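Side-chain contacts in citryl-spermidine/3,4-dihydroxybenzoyl-citryl-spermidine:spermidine ligase (Bacillus anthracis, PDB 3TO3), which catalyses the ATP-dependent condensation of spermidine with citryl-spermidine intermediates on the pathway to the siderophore petrobactin: residues G39-A44 with E105-V110; G72-R75 with R80-I83; Q98-F103 with E124-I129; D119-E124 with Q571-R576; A435-G440 with Q505-D510. One frame throughout, in Å; residues are numbered along the deposited sequence. Where two conformers were deposited one is given.

Contact 1. Residues G39-A44 with E105-V110; sequences GIITPA and EEVFRV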
# COMPACT_ATOMS: atom_id res chain seq x y z
N GLY B 39 -11.13 11.26 25.97
CA GLY B 39 -11.42 12.68 25.89
C GLY B 39 -11.11 13.29 24.54
O GLY B 39 -10.95 14.48 24.44
N ILE B 40 -10.99 12.49 23.49
CA ILE B 40 -10.75 13.05 22.17
C ILE B 40 -11.96 13.89 21.74
O ILE B 40 -11.81 14.91 21.07
CB ILE B 40 -10.46 11.94 21.13
CG1 ILE B 40 -9.15 11.24 21.49
CG2 ILE B 40 -10.40 12.50 19.71
CD1 ILE B 40 -8.99 9.90 20.86
N ILE B 41 -13.15 13.46 22.14
CA ILE B 41 -14.36 14.25 22.00
C ILE B 41 -15.01 14.40 23.39
O ILE B 41 -14.84 13.56 24.29
CB ILE B 41 -15.38 13.58 21.05
CG1 ILE B 41 -15.71 12.19 21.58
CG2 ILE B 41 -14.83 13.46 19.65
CD1 ILE B 41 -16.80 11.48 20.82
N THR B 42 -15.77 15.47 23.56
CA THR B 42 -16.35 15.76 24.86
C THR B 42 -17.85 16.00 24.67
O THR B 42 -18.31 17.13 24.64
CB THR B 42 -15.65 16.98 25.52
OG1 THR B 42 -15.56 18.04 24.57
CG2 THR B 42 -14.19 16.61 25.95
N PRO B 43 -18.61 14.93 24.51
CA PRO B 43 -20.04 15.09 24.23
C PRO B 43 -20.76 15.72 25.42
O PRO B 43 -20.18 15.76 26.49
CB PRO B 43 -20.51 13.65 24.01
CG PRO B 43 -19.52 12.81 24.77
CD PRO B 43 -18.21 13.51 24.60
N ALA B 44 -21.97 16.24 25.21
CA ALA B 44 -22.84 16.57 26.32
C ALA B 44 -23.24 15.27 26.99
O ALA B 44 -23.39 14.26 26.32
CB ALA B 44 -24.10 17.35 25.83
N GLU B 105 -15.85 11.78 9.78
CA GLU B 105 -15.72 13.05 9.07
C GLU B 105 -16.55 14.16 9.73
O GLU B 105 -16.07 15.28 9.88
CB GLU B 105 -16.08 12.92 7.59
CG GLU B 105 -14.95 12.36 6.75
CD GLU B 105 -15.42 11.72 5.46
OE1 GLU B 105 -16.65 11.75 5.17
OE2 GLU B 105 -14.55 11.18 4.73
N GLU B 106 -17.78 13.84 10.13
CA GLU B 106 -18.67 14.85 10.69
C GLU B 106 -18.22 15.29 12.09
O GLU B 106 -18.18 16.46 12.41
CB GLU B 106 -20.14 14.37 10.65
CG GLU B 106 -20.57 14.04 9.22
CD GLU B 106 -22.06 13.80 9.03
OE1 GLU B 106 -22.71 13.26 9.94
OE2 GLU B 106 -22.59 14.15 7.94
N VAL B 107 -17.84 14.32 12.91
CA VAL B 107 -17.33 14.61 14.23
C VAL B 107 -16.02 15.41 14.22
O VAL B 107 -15.79 16.25 15.08
CB VAL B 107 -17.20 13.27 14.99
CG1 VAL B 107 -16.24 13.37 16.15
CG2 VAL B 107 -18.57 12.85 15.45
N PHE B 108 -15.16 15.16 13.24
CA PHE B 108 -13.90 15.88 13.16
C PHE B 108 -13.92 17.19 12.33
O PHE B 108 -12.87 17.80 12.08
CB PHE B 108 -12.72 14.94 12.87
CG PHE B 108 -12.46 13.95 13.99
CD1 PHE B 108 -12.14 14.39 15.27
CD2 PHE B 108 -12.56 12.59 13.78
CE1 PHE B 108 -11.92 13.49 16.31
CE2 PHE B 108 -12.34 11.67 14.83
CZ PHE B 108 -12.02 12.13 16.09
N ARG B 109 -15.10 17.59 11.87
CA ARG B 109 -15.24 18.95 11.35
C ARG B 109 -15.34 19.92 12.54
O ARG B 109 -15.00 21.09 12.45
CB ARG B 109 -16.47 19.09 10.45
CG ARG B 109 -16.35 18.40 9.13
CD ARG B 109 -17.27 19.03 8.06
NE ARG B 109 -17.07 18.35 6.78
CZ ARG B 109 -17.57 17.15 6.48
NH1 ARG B 109 -18.34 16.50 7.35
NH2 ARG B 109 -17.30 16.60 5.30
N VAL B 110 -15.87 19.42 13.65
CA VAL B 110 -15.96 20.18 14.87
C VAL B 110 -14.66 20.14 15.67
O VAL B 110 -14.22 21.15 16.19
CB VAL B 110 -17.12 19.65 15.73
CG1 VAL B 110 -17.13 20.29 17.09
CG2 VAL B 110 -18.46 19.86 15.00

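Contact 2. Residues G72-R75 with R80-I83; sequences GRER and RISI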
# COMPACT_ATOMS: atom_id res chain seq x y z
N GLY B 72 -25.08 5.07 27.37
CA GLY B 72 -24.04 4.23 27.93
C GLY B 72 -23.78 4.54 29.37
O GLY B 72 -24.55 5.23 30.01
N ARG B 73 -22.66 4.04 29.88
CA ARG B 73 -22.34 4.14 31.29
C ARG B 73 -20.87 4.52 31.45
O ARG B 73 -20.04 4.19 30.59
CB ARG B 73 -22.54 2.78 31.95
CG ARG B 73 -23.96 2.24 31.99
CD ARG B 73 -24.00 0.75 32.41
NE ARG B 73 -23.59 -0.10 31.29
CZ ARG B 73 -23.17 -1.36 31.39
NH1 ARG B 73 -23.04 -1.96 32.58
NH2 ARG B 73 -22.87 -2.02 30.29
N GLU B 74 -20.55 5.15 32.57
CA GLU B 74 -19.18 5.31 33.02
C GLU B 74 -18.94 4.34 34.19
O GLU B 74 -19.62 4.42 35.22
CB GLU B 74 -18.95 6.73 33.46
CG GLU B 74 -17.51 7.08 33.74
CD GLU B 74 -17.29 8.59 33.91
OE1 GLU B 74 -16.51 9.19 33.12
OE2 GLU B 74 -17.91 9.17 34.82
N ARG B 75 -17.98 3.43 34.04
CA ARG B 75 -17.87 2.28 34.94
C ARG B 75 -16.84 2.47 36.01
O ARG B 75 -15.81 3.10 35.76
CB ARG B 75 -17.44 1.08 34.15
CG ARG B 75 -18.25 0.88 32.95
CD ARG B 75 -19.28 -0.11 33.35
NE ARG B 75 -19.34 -1.06 32.27
CZ ARG B 75 -19.58 -2.35 32.41
NH1 ARG B 75 -19.78 -2.89 33.62
NH2 ARG B 75 -19.61 -3.09 31.31
N ARG B 80 -13.93 3.33 32.56
CA ARG B 80 -14.17 2.96 31.16
C ARG B 80 -15.63 3.29 30.77
O ARG B 80 -16.55 3.24 31.59
CB ARG B 80 -13.91 1.49 30.93
CG ARG B 80 -12.51 1.02 31.16
CD ARG B 80 -11.70 1.20 29.95
NE ARG B 80 -12.25 0.51 28.78
CZ ARG B 80 -11.96 -0.74 28.43
NH1 ARG B 80 -11.14 -1.49 29.18
NH2 ARG B 80 -12.51 -1.25 27.34
N ILE B 81 -15.81 3.62 29.50
CA ILE B 81 -17.10 3.94 28.95
C ILE B 81 -17.65 2.70 28.28
O ILE B 81 -16.97 2.07 27.46
CB ILE B 81 -16.96 5.05 27.89
CG1 ILE B 81 -16.31 6.29 28.49
CG2 ILE B 81 -18.32 5.41 27.25
CD1 ILE B 81 -17.09 6.90 29.61
N SER B 82 -18.87 2.34 28.62
CA SER B 82 -19.57 1.29 27.88
C SER B 82 -20.67 1.94 27.10
O SER B 82 -21.45 2.66 27.68
CB SER B 82 -20.21 0.29 28.84
OG SER B 82 -19.24 -0.32 29.65
N ILE B 83 -20.76 1.70 25.79
CA ILE B 83 -21.88 2.24 25.02
C ILE B 83 -22.92 1.11 24.81
O ILE B 83 -22.62 0.12 24.16
CB ILE B 83 -21.45 2.79 23.64
CG1 ILE B 83 -20.53 4.03 23.77
CG2 ILE B 83 -22.68 3.14 22.82
CD1 ILE B 83 -21.15 5.21 24.49

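Contact 3. Residues Q98-F103 with E124-I129; sequences QSVAQF and ELEQTI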
# COMPACT_ATOMS: atom_id res chain seq x y z
N GLN B 98 -24.70 4.32 9.29
CA GLN B 98 -24.17 3.28 8.40
C GLN B 98 -22.73 3.42 7.90
O GLN B 98 -22.15 2.47 7.36
CB GLN B 98 -25.06 3.20 7.17
CG GLN B 98 -26.48 3.52 7.46
CD GLN B 98 -27.36 2.38 7.08
OE1 GLN B 98 -28.13 2.48 6.12
NE2 GLN B 98 -27.22 1.26 7.80
N SER B 99 -22.14 4.58 8.11
CA SER B 99 -20.86 4.85 7.51
C SER B 99 -19.89 5.33 8.57
O SER B 99 -19.99 6.48 9.03
CB SER B 99 -21.02 5.96 6.46
OG SER B 99 -19.75 6.33 5.96
N VAL B 100 -18.90 4.51 8.89
CA VAL B 100 -17.92 4.89 9.87
C VAL B 100 -17.15 6.12 9.35
O VAL B 100 -16.83 7.03 10.11
CB VAL B 100 -17.00 3.70 10.27
CG1 VAL B 100 -16.00 3.40 9.18
CG2 VAL B 100 -16.26 4.00 11.53
N ALA B 101 -16.89 6.18 8.05
CA ALA B 101 -16.21 7.34 7.50
C ALA B 101 -17.00 8.63 7.74
O ALA B 101 -16.41 9.66 8.12
CB ALA B 101 -15.91 7.16 5.98
N GLN B 102 -18.31 8.59 7.51
CA GLN B 102 -19.16 9.76 7.70
C GLN B 102 -19.20 10.20 9.17
O GLN B 102 -19.08 11.40 9.48
CB GLN B 102 -20.59 9.52 7.17
CG GLN B 102 -21.42 10.80 7.04
CD GLN B 102 -22.90 10.53 6.76
OE1 GLN B 102 -23.31 9.39 6.50
NE2 GLN B 102 -23.71 11.60 6.81
N PHE B 103 -19.38 9.22 10.07
CA PHE B 103 -19.36 9.51 11.49
C PHE B 103 -18.05 10.27 11.80
O PHE B 103 -18.08 11.37 12.33
CB PHE B 103 -19.50 8.24 12.35
CG PHE B 103 -19.25 8.48 13.81
CD1 PHE B 103 -20.18 9.12 14.60
CD2 PHE B 103 -18.04 8.09 14.40
CE1 PHE B 103 -19.94 9.37 15.96
CE2 PHE B 103 -17.79 8.35 15.74
CZ PHE B 103 -18.75 8.99 16.52
N GLU B 124 -8.35 1.88 8.18
CA GLU B 124 -8.14 0.73 9.05
C GLU B 124 -9.41 0.24 9.68
O GLU B 124 -9.57 -0.98 9.89
CB GLU B 124 -7.13 1.08 10.16
CG GLU B 124 -5.75 1.08 9.64
CD GLU B 124 -4.78 1.67 10.63
OE1 GLU B 124 -4.90 1.31 11.83
OE2 GLU B 124 -3.91 2.49 10.19
N LEU B 125 -10.29 1.19 10.01
CA LEU B 125 -11.58 0.84 10.59
C LEU B 125 -12.43 0.07 9.56
O LEU B 125 -13.08 -0.90 9.92
CB LEU B 125 -12.34 2.09 11.09
CG LEU B 125 -11.68 2.64 12.36
CD1 LEU B 125 -12.31 3.94 12.80
CD2 LEU B 125 -11.80 1.64 13.48
N GLU B 126 -12.42 0.53 8.31
CA GLU B 126 -13.16 -0.12 7.24
C GLU B 126 -12.57 -1.50 6.94
O GLU B 126 -13.29 -2.44 6.64
CB GLU B 126 -13.14 0.74 5.96
CG GLU B 126 -14.03 1.95 6.08
CD GLU B 126 -13.92 2.90 4.89
OE1 GLU B 126 -12.95 2.80 4.10
OE2 GLU B 126 -14.81 3.77 4.74
N GLN B 127 -11.25 -1.61 6.98
CA GLN B 127 -10.63 -2.89 6.71
C GLN B 127 -10.93 -3.86 7.85
O GLN B 127 -11.06 -5.05 7.61
CB GLN B 127 -9.13 -2.75 6.48
CG GLN B 127 -8.82 -2.17 5.12
CD GLN B 127 -9.55 -2.88 4.01
OE1 GLN B 127 -9.41 -4.09 3.81
NE2 GLN B 127 -10.35 -2.14 3.29
N THR B 128 -11.06 -3.33 9.07
CA THR B 128 -11.37 -4.16 10.23
C THR B 128 -12.76 -4.74 10.07
O THR B 128 -12.95 -5.96 10.14
CB THR B 128 -11.24 -3.36 11.57
OG1 THR B 128 -9.86 -3.18 11.85
CG2 THR B 128 -11.86 -4.13 12.75
N ILE B 129 -13.73 -3.88 9.82
CA ILE B 129 -15.08 -4.29 9.52
C ILE B 129 -15.08 -5.34 8.41
O ILE B 129 -15.76 -6.36 8.50
CB ILE B 129 -15.93 -3.07 9.11
CG1 ILE B 129 -16.16 -2.18 10.33
CG2 ILE B 129 -17.27 -3.47 8.53
CD1 ILE B 129 -16.85 -0.97 10.00
O HOH W 1 -17.01 3.88 5.81

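Contact 4. Residues D119-E124 with Q571-R576; sequences DSFIHE and QLTKRR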
# COMPACT_ATOMS: atom_id res chain seq x y z
N ASP B 119 -7.49 9.93 7.66
CA ASP B 119 -7.71 9.06 6.52
C ASP B 119 -7.20 7.62 6.73
O ASP B 119 -7.92 6.67 6.47
CB ASP B 119 -7.09 9.66 5.25
CG ASP B 119 -7.71 11.02 4.89
OD1 ASP B 119 -8.95 11.19 5.10
OD2 ASP B 119 -6.96 11.91 4.40
N SER B 120 -5.95 7.45 7.18
CA SER B 120 -5.45 6.11 7.50
C SER B 120 -6.32 5.37 8.52
O SER B 120 -6.61 4.19 8.37
CB SER B 120 -4.03 6.21 8.05
OG SER B 120 -3.22 6.68 7.01
N PHE B 121 -6.70 6.08 9.57
CA PHE B 121 -7.51 5.50 10.62
C PHE B 121 -8.85 5.02 10.08
O PHE B 121 -9.28 3.90 10.38
CB PHE B 121 -7.69 6.52 11.75
CG PHE B 121 -8.36 5.97 12.98
CD1 PHE B 121 -7.98 4.75 13.51
CD2 PHE B 121 -9.34 6.70 13.61
CE1 PHE B 121 -8.59 4.25 14.66
CE2 PHE B 121 -9.96 6.22 14.76
CZ PHE B 121 -9.57 4.99 15.29
N ILE B 122 -9.50 5.86 9.27
CA ILE B 122 -10.79 5.49 8.66
C ILE B 122 -10.61 4.22 7.82
O ILE B 122 -11.45 3.31 7.90
CB ILE B 122 -11.31 6.58 7.73
CG1 ILE B 122 -12.10 7.62 8.52
CG2 ILE B 122 -12.21 5.99 6.66
CD1 ILE B 122 -12.13 9.01 7.83
N HIS B 123 -9.51 4.17 7.06
CA HIS B 123 -9.19 3.02 6.21
C HIS B 123 -9.01 1.76 7.04
O HIS B 123 -9.48 0.70 6.66
CB HIS B 123 -7.91 3.27 5.41
CG HIS B 123 -7.55 2.14 4.48
ND1 HIS B 123 -8.43 1.63 3.56
CD2 HIS B 123 -6.40 1.45 4.31
CE1 HIS B 123 -7.84 0.68 2.86
NE2 HIS B 123 -6.61 0.55 3.30
N GLU B 124 -8.35 1.88 8.18
CA GLU B 124 -8.14 0.73 9.05
C GLU B 124 -9.41 0.24 9.68
O GLU B 124 -9.57 -0.98 9.89
CB GLU B 124 -7.13 1.08 10.16
CG GLU B 124 -5.75 1.08 9.64
CD GLU B 124 -4.78 1.67 10.63
OE1 GLU B 124 -4.90 1.31 11.83
OE2 GLU B 124 -3.91 2.49 10.19
N GLN B 571 -3.23 6.89 26.07
CA GLN B 571 -4.34 7.11 25.18
C GLN B 571 -3.94 6.49 23.84
O GLN B 571 -3.28 7.13 23.02
CB GLN B 571 -4.48 8.61 24.94
CG GLN B 571 -4.75 9.43 26.18
CD GLN B 571 -4.78 10.92 25.87
OE1 GLN B 571 -3.75 11.52 25.55
NE2 GLN B 571 -5.96 11.52 25.97
N LEU B 572 -4.49 5.33 23.54
CA LEU B 572 -4.07 4.56 22.37
C LEU B 572 -4.70 5.05 21.07
O LEU B 572 -4.05 5.12 20.04
CB LEU B 572 -4.39 3.09 22.58
CG LEU B 572 -3.76 2.45 23.83
CD1 LEU B 572 -4.47 1.17 24.18
CD2 LEU B 572 -2.28 2.21 23.65
N THR B 573 -5.98 5.37 21.13
CA THR B 573 -6.66 5.91 19.98
C THR B 573 -6.14 7.31 19.64
O THR B 573 -5.91 7.61 18.49
CB THR B 573 -8.18 5.90 20.23
OG1 THR B 573 -8.61 4.54 20.44
CG2 THR B 573 -8.93 6.50 19.07
N LYS B 574 -5.93 8.16 20.65
CA LYS B 574 -5.47 9.51 20.35
C LYS B 574 -4.22 9.49 19.46
O LYS B 574 -4.04 10.34 18.57
CB LYS B 574 -5.19 10.31 21.63
CG LYS B 574 -4.87 11.77 21.37
CD LYS B 574 -4.77 12.50 22.72
CE LYS B 574 -4.52 14.01 22.57
NZ LYS B 574 -5.80 14.77 22.39
N ARG B 575 -3.38 8.49 19.70
CA ARG B 575 -2.13 8.38 18.98
C ARG B 575 -2.31 8.20 17.46
O ARG B 575 -1.43 8.56 16.68
CB ARG B 575 -1.30 7.25 19.58
CG ARG B 575 0.15 7.24 19.14
CD ARG B 575 1.02 6.67 20.24
NE ARG B 575 0.19 6.02 21.26
CZ ARG B 575 0.62 5.71 22.48
NH1 ARG B 575 -0.20 5.12 23.34
NH2 ARG B 575 1.86 6.00 22.84
N ARG B 576 -3.46 7.66 17.06
CA ARG B 576 -3.74 7.37 15.66
C ARG B 576 -4.27 8.58 14.94
O ARG B 576 -4.40 8.55 13.70
CB ARG B 576 -4.79 6.26 15.53
CG ARG B 576 -4.65 5.15 16.53
CD ARG B 576 -4.19 3.86 15.88
NE ARG B 576 -5.31 2.94 15.70
CZ ARG B 576 -5.77 2.14 16.66
NH1 ARG B 576 -5.22 2.16 17.87
NH2 ARG B 576 -6.80 1.32 16.43

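Contact 5. Residues A435-G440 with Q505-D510; sequences ALESHG and QEMVLD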
# COMPACT_ATOMS: atom_id res chain seq x y z
N ALA B 435 8.95 -5.54 34.86
CA ALA B 435 7.57 -5.57 34.40
C ALA B 435 7.49 -6.16 33.00
O ALA B 435 7.95 -5.57 32.03
CB ALA B 435 6.97 -4.21 34.44
N LEU B 436 6.96 -7.37 32.91
CA LEU B 436 6.69 -8.01 31.64
C LEU B 436 5.47 -7.31 31.12
O LEU B 436 4.64 -6.85 31.91
CB LEU B 436 6.42 -9.49 31.85
CG LEU B 436 7.61 -10.17 32.55
CD1 LEU B 436 7.32 -11.61 32.87
CD2 LEU B 436 8.85 -10.03 31.68
N GLU B 437 5.34 -7.25 29.80
CA GLU B 437 4.15 -6.65 29.24
C GLU B 437 3.08 -7.72 29.44
O GLU B 437 3.13 -8.82 28.91
CB GLU B 437 4.37 -6.38 27.77
CG GLU B 437 3.55 -5.25 27.20
CD GLU B 437 3.63 -5.21 25.67
OE1 GLU B 437 2.93 -4.37 25.06
OE2 GLU B 437 4.38 -6.03 25.07
N SER B 438 2.12 -7.33 30.24
CA SER B 438 1.09 -8.14 30.87
C SER B 438 -0.27 -8.14 30.18
O SER B 438 -1.28 -8.40 30.83
CB SER B 438 1.04 -7.96 32.38
OG SER B 438 1.38 -6.63 32.76
N HIS B 439 -0.33 -7.70 28.93
CA HIS B 439 -1.63 -7.66 28.25
C HIS B 439 -2.14 -9.09 28.03
O HIS B 439 -1.46 -10.08 28.37
CB HIS B 439 -1.53 -6.95 26.90
CG HIS B 439 -1.06 -5.52 26.97
ND1 HIS B 439 0.09 -5.09 26.34
CD2 HIS B 439 -1.61 -4.41 27.52
CE1 HIS B 439 0.24 -3.78 26.53
NE2 HIS B 439 -0.78 -3.35 27.23
N GLY B 440 -3.34 -9.22 27.47
CA GLY B 440 -3.97 -10.52 27.35
C GLY B 440 -3.30 -11.55 26.46
O GLY B 440 -3.39 -12.75 26.72
N GLN B 505 4.44 0.84 38.26
CA GLN B 505 3.05 1.01 38.61
C GLN B 505 2.21 1.04 37.33
O GLN B 505 1.20 0.37 37.23
CB GLN B 505 2.87 2.28 39.40
CG GLN B 505 1.45 2.67 39.67
CD GLN B 505 1.34 4.16 39.73
OE1 GLN B 505 1.80 4.85 38.82
NE2 GLN B 505 0.78 4.69 40.81
N GLU B 506 2.63 1.80 36.33
CA GLU B 506 1.82 1.85 35.13
C GLU B 506 1.69 0.51 34.41
O GLU B 506 0.62 0.20 33.90
CB GLU B 506 2.29 2.96 34.20
CG GLU B 506 2.12 4.34 34.82
CD GLU B 506 3.07 5.37 34.20
OE1 GLU B 506 3.91 4.99 33.34
OE2 GLU B 506 2.98 6.56 34.58
N MSE B 507 2.73 -0.32 34.39
CA MSE B 507 2.61 -1.62 33.73
C MSE B 507 1.59 -2.52 34.43
O MSE B 507 0.89 -3.31 33.79
CB MSE B 507 3.96 -2.33 33.62
CG MSE B 507 3.93 -3.55 32.68
SE MSE B 507 3.86 -3.04 30.77
CE MSE B 507 5.78 -2.72 30.50
N VAL B 508 1.51 -2.40 35.75
CA VAL B 508 0.51 -3.15 36.47
C VAL B 508 -0.95 -2.61 36.26
O VAL B 508 -1.87 -3.37 35.89
CB VAL B 508 0.87 -3.29 37.96
CG1 VAL B 508 -0.29 -3.90 38.72
CG2 VAL B 508 2.17 -4.16 38.13
N LEU B 509 -1.15 -1.32 36.50
CA LEU B 509 -2.48 -0.74 36.46
C LEU B 509 -3.00 -0.75 35.03
O LEU B 509 -4.12 -1.18 34.78
CB LEU B 509 -2.50 0.70 37.03
CG LEU B 509 -2.12 0.77 38.50
CD1 LEU B 509 -2.31 2.21 39.00
CD2 LEU B 509 -2.93 -0.23 39.35
N ASP B 510 -2.17 -0.26 34.12
CA ASP B 510 -2.52 -0.05 32.72
C ASP B 510 -2.50 -1.32 31.88
O ASP B 510 -3.43 -1.62 31.16
CB ASP B 510 -1.55 0.97 32.12
CG ASP B 510 -2.18 1.85 31.06
OD1 ASP B 510 -3.36 2.18 31.20
OD2 ASP B 510 -1.48 2.23 30.10

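Contact 1. Residues G39-A44 with E105-V110
Ile40 and Ile41 show how two neighbouring isoleucines can offer the same branch, the CG2 methyl, to two different side chains of a helix. Ile40 sends its CG2 to the rim of the Phe108 ring, near the ring plane, with CG2 3.9 Å from Phe108 CE1 and almost as close to CZ. That branch stands opposite the backbone N of Ile40, while CG1 (chi1 -66°) lies beside the N and takes CD1 to Thr573 and Lys574. Ile41 uses a different rotation: its CG1 sits between N and the carbonyl carbon (chi1 58°), leaving CG2 beside the N, where it meets Val107 CG1 at 3.8 Å. The Ile41 and Val107 side chains run across each other at about a right angle, and the same methyl comes obliquely to the ring, with Ile41 CG2 4.4 Å from Phe108 CE1. Val107 also braces its own neighbour, because its CG1 lies over the centre of one face of the Phe108 ring, 4.2 Å above the plane. The ring is thus touched over a face from within its helix and at an edge from the loop. Leu35 of helix 18-37 touches Ile40, Ile41 and Phe108, whereas Ile56 of strand 52-59 touches Ile41 and Val107. Gly39, with positive phi, ends helix 18-37 in a Schellman motif just before the pair. The chemistry is that of methyl and aromatic carbon alone, so this small buried join of loop to helix relies on shape and exclusion of water, with no directional bond across it.

Contact 2. Residues G72-R75 with R80-I83
Arg73, Arg75 and Ser82 form the tight face of this antiparallel hairpin. Arg75 NE donates to Ser82 OG at 2.7 Å, nearly straight (168°) and in the guanidinium plane, with a weak second bond to the same oxygen from NH2. The Arg75 chain, bent at chi2 (-96°) and chi3, folds back to bring the group there. Arg73 lays its guanidinium across it, Arg73 NH1 standing 3.4 Å above the centre of the Arg75 plane. Asp526 forms salt bridges to both arginines, which probably offsets their like charges, while Asp84 takes Arg73 NE and Glu532 takes Arg75 NH1. The backbone is close too. Arg73 and Ser82 are a hydrogen-bonded pair, linked N to O both ways at 2.9 Å, and at the non-hydrogen-bonded pair Gly72-Ile83 the bare Gly72 CA lies 3.0 Å from Ser82 O. Looser is the Glu74-Ile81 pair, toward solvent: exposed Glu74 touches Ile81 through CG and CD1, 4.2 Å apart, and its carboxylate turns to Arg45. Strand 65-74 is flanked here by strand 52-59, helix 18-37 packs against Ile81 and Ile83, and helix 502-528 receives the arginines, including Arg80 through Glu519.

Contact 3. Residues Q98-F103 with E124-I129
The first turn of helix 100-110 faces the middle of helix 115-138, the backbones coming nearest at Val100 and Glu126, whose CA atoms are 7.4 Å apart. Val100 points between two partner residues and uses both methyls. Its CG1 lies between the backbone N and the carbonyl carbon (chi1 74°) and meets the aliphatic part of Glu126, CG1 to CG at 3.9 Å. CG2, opposite the N, reaches Leu125 CD1 at 4.1 Å, the two side chains crossing at about a right angle. Glu126 plays a double part: its methylene packs on the valine, and beyond CG the chain runs extended (chi2 174°) to set OE2 3.8 Å from Ala101 CB. That carboxylate oxygen forms a salt bridge to Lys359 of the second subunit, and a water that accepts from Ala101 N at 3.2 Å also lies beside it, although the water-to-OE2 distance is doubtfully short. The helix start is capped by Ser99, whose OG accepts from Gln102 N at 3.1 Å, a classic N-cap. On the partner helix, Thr128 OG1 and Thr128 N both donate to Glu124 O, from opposite faces of its plane. Lys359 of the second subunit also packs on Ala101, and Asn258 of that subunit on Glu126, so the outer flank of this helix pair lies at the dimer interface. The chemistry is therefore graded: an apolar inner side of valine and leucine gives way to a carboxylate near a helix start, whose charge is met by the lysine of the other subunit and may be eased a little by the helix end.

Contact 4. Residues D119-E124 with Q571-R576
The Phe121 ring and the Arg576 guanidinium stand almost perpendicular, their planes 88° apart. Arg576 CB lies over one face of the ring. Farther along the same side chain NE comes to within 3.7 Å of Phe121 CE1, and NH2 is 3.9 Å from that carbon, in an oblique approach. Thr573 adds its CG2 methyl, also obliquely, 4.1 Å from Phe121 CZ. The phenyl group gets there by leaving the helix with CG opposite the backbone N (chi1 -173°). Arg576 bends at chi2 (-110°) and chi3, which brings NE and NH2 to the CE1 side of the ring. Its NH2 is hydrogen-bonded to Ser166 OG, which fixes the far end, while Glu124 OE1 is 4.2 Å from Arg576 NE, too long for a salt bridge, and bonds instead to Ser308 OG. The Thr573 hydroxyl is hydrogen-bonded to Ser34 OG. Leu31, Leu104 and Leu577 also touch Phe121, so the ring sits where helices 18-37, 100-110 and 115-138 meet the 571-576 turn. The bound ATP is about 9 Å from the side chain of Arg576. Chemically, an arginine packs on an aromatic ring with CB and with the NE side of its guanidinium, while NH2 is bonded to a serine, and the nearby Glu124 probably lowers the cost of burying that charge without a direct bond.

Contact 5. Residues A435-G440 with Q505-D510
Ala435 starts the contact by setting its CB 3.6 Å from both CB and CG of Met507, a selenomethionine that presents most of the helix surface met by the loop. Met507, where a wider pi-type turn of helix 502-528 begins, leaves with CG opposite the backbone N (chi1 -168°) and then bends twice, bringing SE to Glu437 CA and CE to 3.9 Å from Ala435 O. Leu436 turns its side chain away, to Leu428 and Leu464, and contributes its carbonyl instead, with Leu436 O 3.5 Å from Met507 CG. At Glu437 the backbone passes the selenium, CA to SE at 3.9 Å, and the carboxylate leads off beyond it. Ser438 faces the helix again. Its OG (chi1 33°, off the usual staggered position) lies 4.0 Å from Met507 CG and makes a weak hydrogen bond back to Leu436 O at 3.4 Å, while Ser438 O is held by Asn516 farther along the helix. The segment ends at Gly440, which touches ATP. Gln441 and Asn442, directly after it, bind the magnesium ion together with Asp459, and Glu437 touches Asn442. Backed by a helix and running straight into nucleotide and metal ligands, this loop belongs to the ATP and magnesium site of an IucA/IucC-family synthetase, and is perhaps comparable to the catalytic loop of protein kinases.

All five contacts are largely buried, yet they differ in depth and chemistry. Contacts 1 and 3 share helix 100-110, contacts 3 and 4 share helix 115-138 and Glu124, and Ile40 of contact 1 reaches Thr573 and Lys574 of contact 4, so these three form one continuous body. Within it the character shifts from wholly apolar (contact 1) to an apolar base with a charged edge at the dimer interface (contact 3) and to aromatic-arginine packing near ATP (contact 4). Contact 2, in the sheet, is the one built on cross-strand hydrogen bonds. Contact 5 lies nearest the chain's centre, about 30 Å from contacts 1 and 3 between centres, and borders the nucleotide site itself.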